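Local structure of enoyl-CoA hydratase/isomerase family protein (Bacillus anthracis, 3KQF) at residues Leu38-Gln42 and Met90-Thr94; Met95-Glu99 and Glu119-Cys124. The protein probably catalyses the reversible hydration of 2-enoyl-CoA thioesters to 3-hydroxyacyl-CoA, as an enoyl-CoA hydratase of the crotonase family. All coordinates share one frame; numbering follows the deposited sequence.

Interaction 1 of 2, residues Leu38-Gln42 and Met90-Thr94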
# COMPACT_ATOMS: atom_id res chain seq x y z
N LEU A 38 -14.94 5.17 27.40
CA LEU A 38 -14.36 6.16 26.48
C LEU A 38 -13.94 7.43 27.23
O LEU A 38 -12.88 7.99 26.95
CB LEU A 38 -15.31 6.46 25.31
CG LEU A 38 -15.57 5.27 24.37
CD1 LEU A 38 -16.69 5.63 23.42
CD2 LEU A 38 -14.32 4.84 23.59
N GLU A 39 -14.76 7.86 28.20
CA GLU A 39 -14.45 9.02 29.05
C GLU A 39 -13.12 8.83 29.80
O GLU A 39 -12.27 9.72 29.79
CB GLU A 39 -15.58 9.25 30.06
CG GLU A 39 -15.31 10.32 31.14
CD GLU A 39 -15.20 11.72 30.59
OE1 GLU A 39 -15.59 11.95 29.42
OE2 GLU A 39 -14.75 12.61 31.35
N GLU A 40 -12.97 7.68 30.45
CA GLU A 40 -11.74 7.36 31.19
C GLU A 40 -10.51 7.27 30.29
O GLU A 40 -9.42 7.74 30.66
CB GLU A 40 -11.89 6.05 31.98
CG GLU A 40 -12.83 6.15 33.14
CD GLU A 40 -12.94 4.87 33.95
OE1 GLU A 40 -12.39 3.83 33.53
OE2 GLU A 40 -13.57 4.91 35.03
N LEU A 41 -10.69 6.67 29.12
CA LEU A 41 -9.61 6.52 28.17
C LEU A 41 -9.17 7.90 27.66
O LEU A 41 -7.98 8.17 27.61
CB LEU A 41 -10.02 5.57 27.03
CG LEU A 41 -8.94 5.15 26.04
CD1 LEU A 41 -7.67 4.61 26.74
CD2 LEU A 41 -9.53 4.10 25.09
N GLN A 42 -10.11 8.77 27.33
CA GLN A 42 -9.76 10.12 26.88
C GLN A 42 -8.99 10.89 27.96
O GLN A 42 -8.07 11.62 27.65
CB GLN A 42 -11.01 10.92 26.47
CG GLN A 42 -11.71 10.40 25.20
CD GLN A 42 -12.89 11.28 24.78
OE1 GLN A 42 -13.22 12.24 25.46
NE2 GLN A 42 -13.52 10.94 23.66
N MSE A 90 -17.83 10.24 20.20
CA MSE A 90 -16.96 9.88 21.31
C MSE A 90 -15.92 8.83 20.89
O MSE A 90 -14.74 8.96 21.22
CB MSE A 90 -17.79 9.39 22.49
CG MSE A 90 -18.53 10.50 23.18
SE MSE A 90 -17.27 11.75 23.97
CE MSE A 90 -16.53 10.57 25.34
N ILE A 91 -16.36 7.81 20.16
CA ILE A 91 -15.46 6.76 19.69
C ILE A 91 -14.46 7.34 18.69
O ILE A 91 -13.26 7.15 18.85
CB ILE A 91 -16.17 5.57 19.03
CG1 ILE A 91 -17.15 4.90 20.00
CG2 ILE A 91 -15.15 4.50 18.62
CD1 ILE A 91 -17.75 3.62 19.44
N ARG A 92 -14.92 8.09 17.70
CA ARG A 92 -13.98 8.57 16.69
C ARG A 92 -12.96 9.55 17.29
O ARG A 92 -11.78 9.49 16.93
CB ARG A 92 -14.67 9.14 15.44
CG ARG A 92 -15.18 10.53 15.50
CD ARG A 92 -15.52 11.00 14.07
NE ARG A 92 -16.46 10.09 13.41
CZ ARG A 92 -17.79 10.19 13.44
NH1 ARG A 92 -18.39 11.19 14.10
NH2 ARG A 92 -18.52 9.29 12.81
N THR A 93 -13.39 10.39 18.23
CA THR A 93 -12.48 11.34 18.90
C THR A 93 -11.40 10.60 19.69
O THR A 93 -10.23 11.00 19.71
CB THR A 93 -13.26 12.26 19.84
OG1 THR A 93 -14.10 13.11 19.05
CG2 THR A 93 -12.33 13.14 20.67
N THR A 94 -11.79 9.53 20.35
CA THR A 94 -10.83 8.72 21.11
C THR A 94 -9.75 8.14 20.18
O THR A 94 -8.55 8.15 20.51
CB THR A 94 -11.57 7.62 21.87
OG1 THR A 94 -12.60 8.21 22.66
CG2 THR A 94 -10.60 6.83 22.77
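Two helices of the crotonase fold, 35-49 and 81-99, meet here as near-parallel neighbours. Q42 reaches across to T94, while L38 packs on M90 and I91. The axes of the two short segments approach to 10.2 Å, and their N-to-C directions differ by 23°.

Two hydrogen bonds in series carry the polar part. Q42 NE2 donates to T94 OG1 over 3.0 Å at 161°, a nearly straight bond. The hydroxyl lies close to the amide plane of Q42. T94 OG1 in turn donates to the backbone M90 O, 2.7 Å away, one turn earlier. M90 O also accepts from T94 N, and these two donors approach from opposite faces of the carbonyl plane. The hydroxyl thus serves as acceptor and as donor at once, which should fix its rotation. Beyond CG the Q42 chain is extended, and this carries the amide over to the second helix, where it meets the T94 side chain at about a right angle.

M90 is modelled as selenomethionine with two conformers. In one of them its bent chain turns the methyl CE back to the Q42 amide, so this contact is doubtful.

L38 supplies the apolar side. Its CD1 lies 3.5 Å from I91 CG1 and 4.0 Å from M90 CB. Beyond the pair, L38 also touches L33, and I91 touches A71 and A148. With CG anti to the backbone N (chi1 -172°), L41 brings CD2 within 3.7 Å of T94 CG2.

Interaction 2 of 2, residues Met95-Glu99 and Glu119-Cys124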
# COMPACT_ATOMS: atom_id res chain seq x y z
N MSE A 95 -10.16 7.63 19.02
CA MSE A 95 -9.22 7.09 18.04
C MSE A 95 -8.21 8.17 17.61
O MSE A 95 -7.02 7.91 17.50
CB MSE A 95 -9.93 6.54 16.80
CG MSE A 95 -11.02 5.53 17.07
SE MSE A 95 -10.42 4.09 18.21
CE MSE A 95 -12.02 2.98 18.28
N GLU A 96 -8.70 9.37 17.34
CA GLU A 96 -7.82 10.47 16.94
C GLU A 96 -6.80 10.79 18.03
O GLU A 96 -5.65 11.05 17.74
CB GLU A 96 -8.63 11.72 16.61
CG GLU A 96 -9.48 11.52 15.39
CD GLU A 96 -10.40 12.68 15.12
OE1 GLU A 96 -10.98 13.22 16.09
OE2 GLU A 96 -10.57 13.01 13.93
N MSE A 97 -7.23 10.75 19.29
CA MSE A 97 -6.33 11.03 20.40
C MSE A 97 -5.23 9.97 20.52
O MSE A 97 -4.08 10.31 20.86
CB MSE A 97 -7.11 11.17 21.71
CG MSE A 97 -8.08 12.34 21.73
SE MSE A 97 -9.08 12.38 23.43
CE MSE A 97 -7.55 12.64 24.54
N VAL A 98 -5.57 8.71 20.26
CA VAL A 98 -4.57 7.62 20.29
C VAL A 98 -3.56 7.86 19.19
O VAL A 98 -2.35 7.84 19.41
CB VAL A 98 -5.20 6.22 20.03
CG1 VAL A 98 -4.08 5.16 19.80
CG2 VAL A 98 -6.10 5.83 21.17
N GLU A 99 -4.08 8.13 17.99
CA GLU A 99 -3.25 8.31 16.82
C GLU A 99 -2.31 9.51 16.97
O GLU A 99 -1.15 9.43 16.58
CB GLU A 99 -4.14 8.47 15.59
CG GLU A 99 -3.41 8.28 14.29
CD GLU A 99 -4.36 8.16 13.11
OE1 GLU A 99 -4.23 7.17 12.35
OE2 GLU A 99 -5.25 9.02 12.97
N GLU A 119 -10.87 -0.96 14.73
CA GLU A 119 -10.60 0.45 14.54
C GLU A 119 -9.58 0.98 15.56
O GLU A 119 -8.69 1.77 15.20
CB GLU A 119 -11.89 1.26 14.59
CG GLU A 119 -12.74 1.03 13.39
CD GLU A 119 -14.03 1.79 13.41
OE1 GLU A 119 -14.78 1.73 14.43
OE2 GLU A 119 -14.33 2.44 12.38
N LEU A 120 -9.71 0.53 16.80
CA LEU A 120 -8.80 0.94 17.86
C LEU A 120 -7.38 0.46 17.55
O LEU A 120 -6.40 1.22 17.72
CB LEU A 120 -9.28 0.37 19.21
CG LEU A 120 -8.46 0.72 20.44
CD1 LEU A 120 -8.37 2.24 20.57
CD2 LEU A 120 -9.04 0.08 21.70
N SER A 121 -7.25 -0.77 17.05
CA SER A 121 -5.92 -1.31 16.71
C SER A 121 -5.31 -0.57 15.51
O SER A 121 -4.12 -0.42 15.44
CB SER A 121 -5.96 -2.82 16.44
OG SER A 121 -6.41 -3.10 15.13
N LEU A 122 -6.15 -0.07 14.60
CA LEU A 122 -5.68 0.70 13.43
C LEU A 122 -5.19 2.09 13.83
O LEU A 122 -4.37 2.66 13.13
CB LEU A 122 -6.78 0.83 12.37
CG LEU A 122 -7.09 -0.48 11.62
CD1 LEU A 122 -8.43 -0.41 10.89
CD2 LEU A 122 -5.96 -0.87 10.65
N ALA A 123 -5.71 2.63 14.94
CA ALA A 123 -5.29 3.95 15.45
C ALA A 123 -3.93 3.87 16.08
O ALA A 123 -3.29 4.91 16.31
CB ALA A 123 -6.31 4.49 16.45
N CYS A 124 -3.48 2.67 16.40
CA CYS A 124 -2.14 2.46 16.95
C CYS A 124 -1.12 2.46 15.81
O CYS A 124 -1.45 2.17 14.65
CB CYS A 124 -2.06 1.15 17.74
SG CYS A 124 -3.18 1.07 19.19
O HOH W 1 -2.52 4.72 13.06
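The end of helix 81-99 packs against helix 116-123 in the interior of the crotonase fold, with M95, V98 and E99 facing L120 and A123. The two short helical segments run nearly parallel, at 27°, with axes 9.0 Å apart.

The tight part is centred on the small residue A123. Its methyl points at the other helix, and CB sits 3.6 Å from the backbone M95 O. The backbones come close at this level: E99 CA is 5.0 Å from A123 CA. E99 CA also makes a CA-H...O contact with A123 O at 3.4 Å. V98 stands beside it, with CG1 3.6 Å from the same A123 O and its other methyl toward L120. Farther along, V98 CG1 also meets C124 SG. V98 and C124 both rest on V105 of strand 105-109, so this side closes against the sheet.

M95, a selenomethionine, fills the next level. A bend at chi2 (-51°) swings its end across L120 at about a right angle. SE lies 3.6 Å from L120 CD1, and CE reaches the L120 backbone and, more distantly, E119 CB at 4.1 Å. E119 OE2 takes hydrogen bonds from A148 N and G150 N.

The other edge is looser and wetter. E99 is partly exposed and has two conformers. In the one described, its extended chain leads OE1 to a salt bridge with R153 NE. L227 of the second subunit packs on E99. A water can donate to E99 OE1 and L122 O, although acceptors around it outnumber its protons. Resting on one conformer, the salt bridge and this water bridge are doubtful. The water oxygen lies 2.8 Å from L122 O.

Overall arrangement
Interactions 1 and 2 follow each other along helix 81-99, with centres about 10 Å apart. Residues 90-94 meet 38-42 and residues 95-99 meet 119-124, but M97 and V98 also touch helix 35-49. The two contacts touch where M97 CE lies 3.3 Å from Q42 O. Interaction 1 is the more peripheral, its centre about 13 Å from the chain centre against about 5 Å for interaction 2. A148 borders both, touching I91 and M95. E119 of interaction 2 also touches E139. This pair is consistent with the two active-site glutamates of enoyl-CoA hydratases, which would place interaction 2 beside the probable active site.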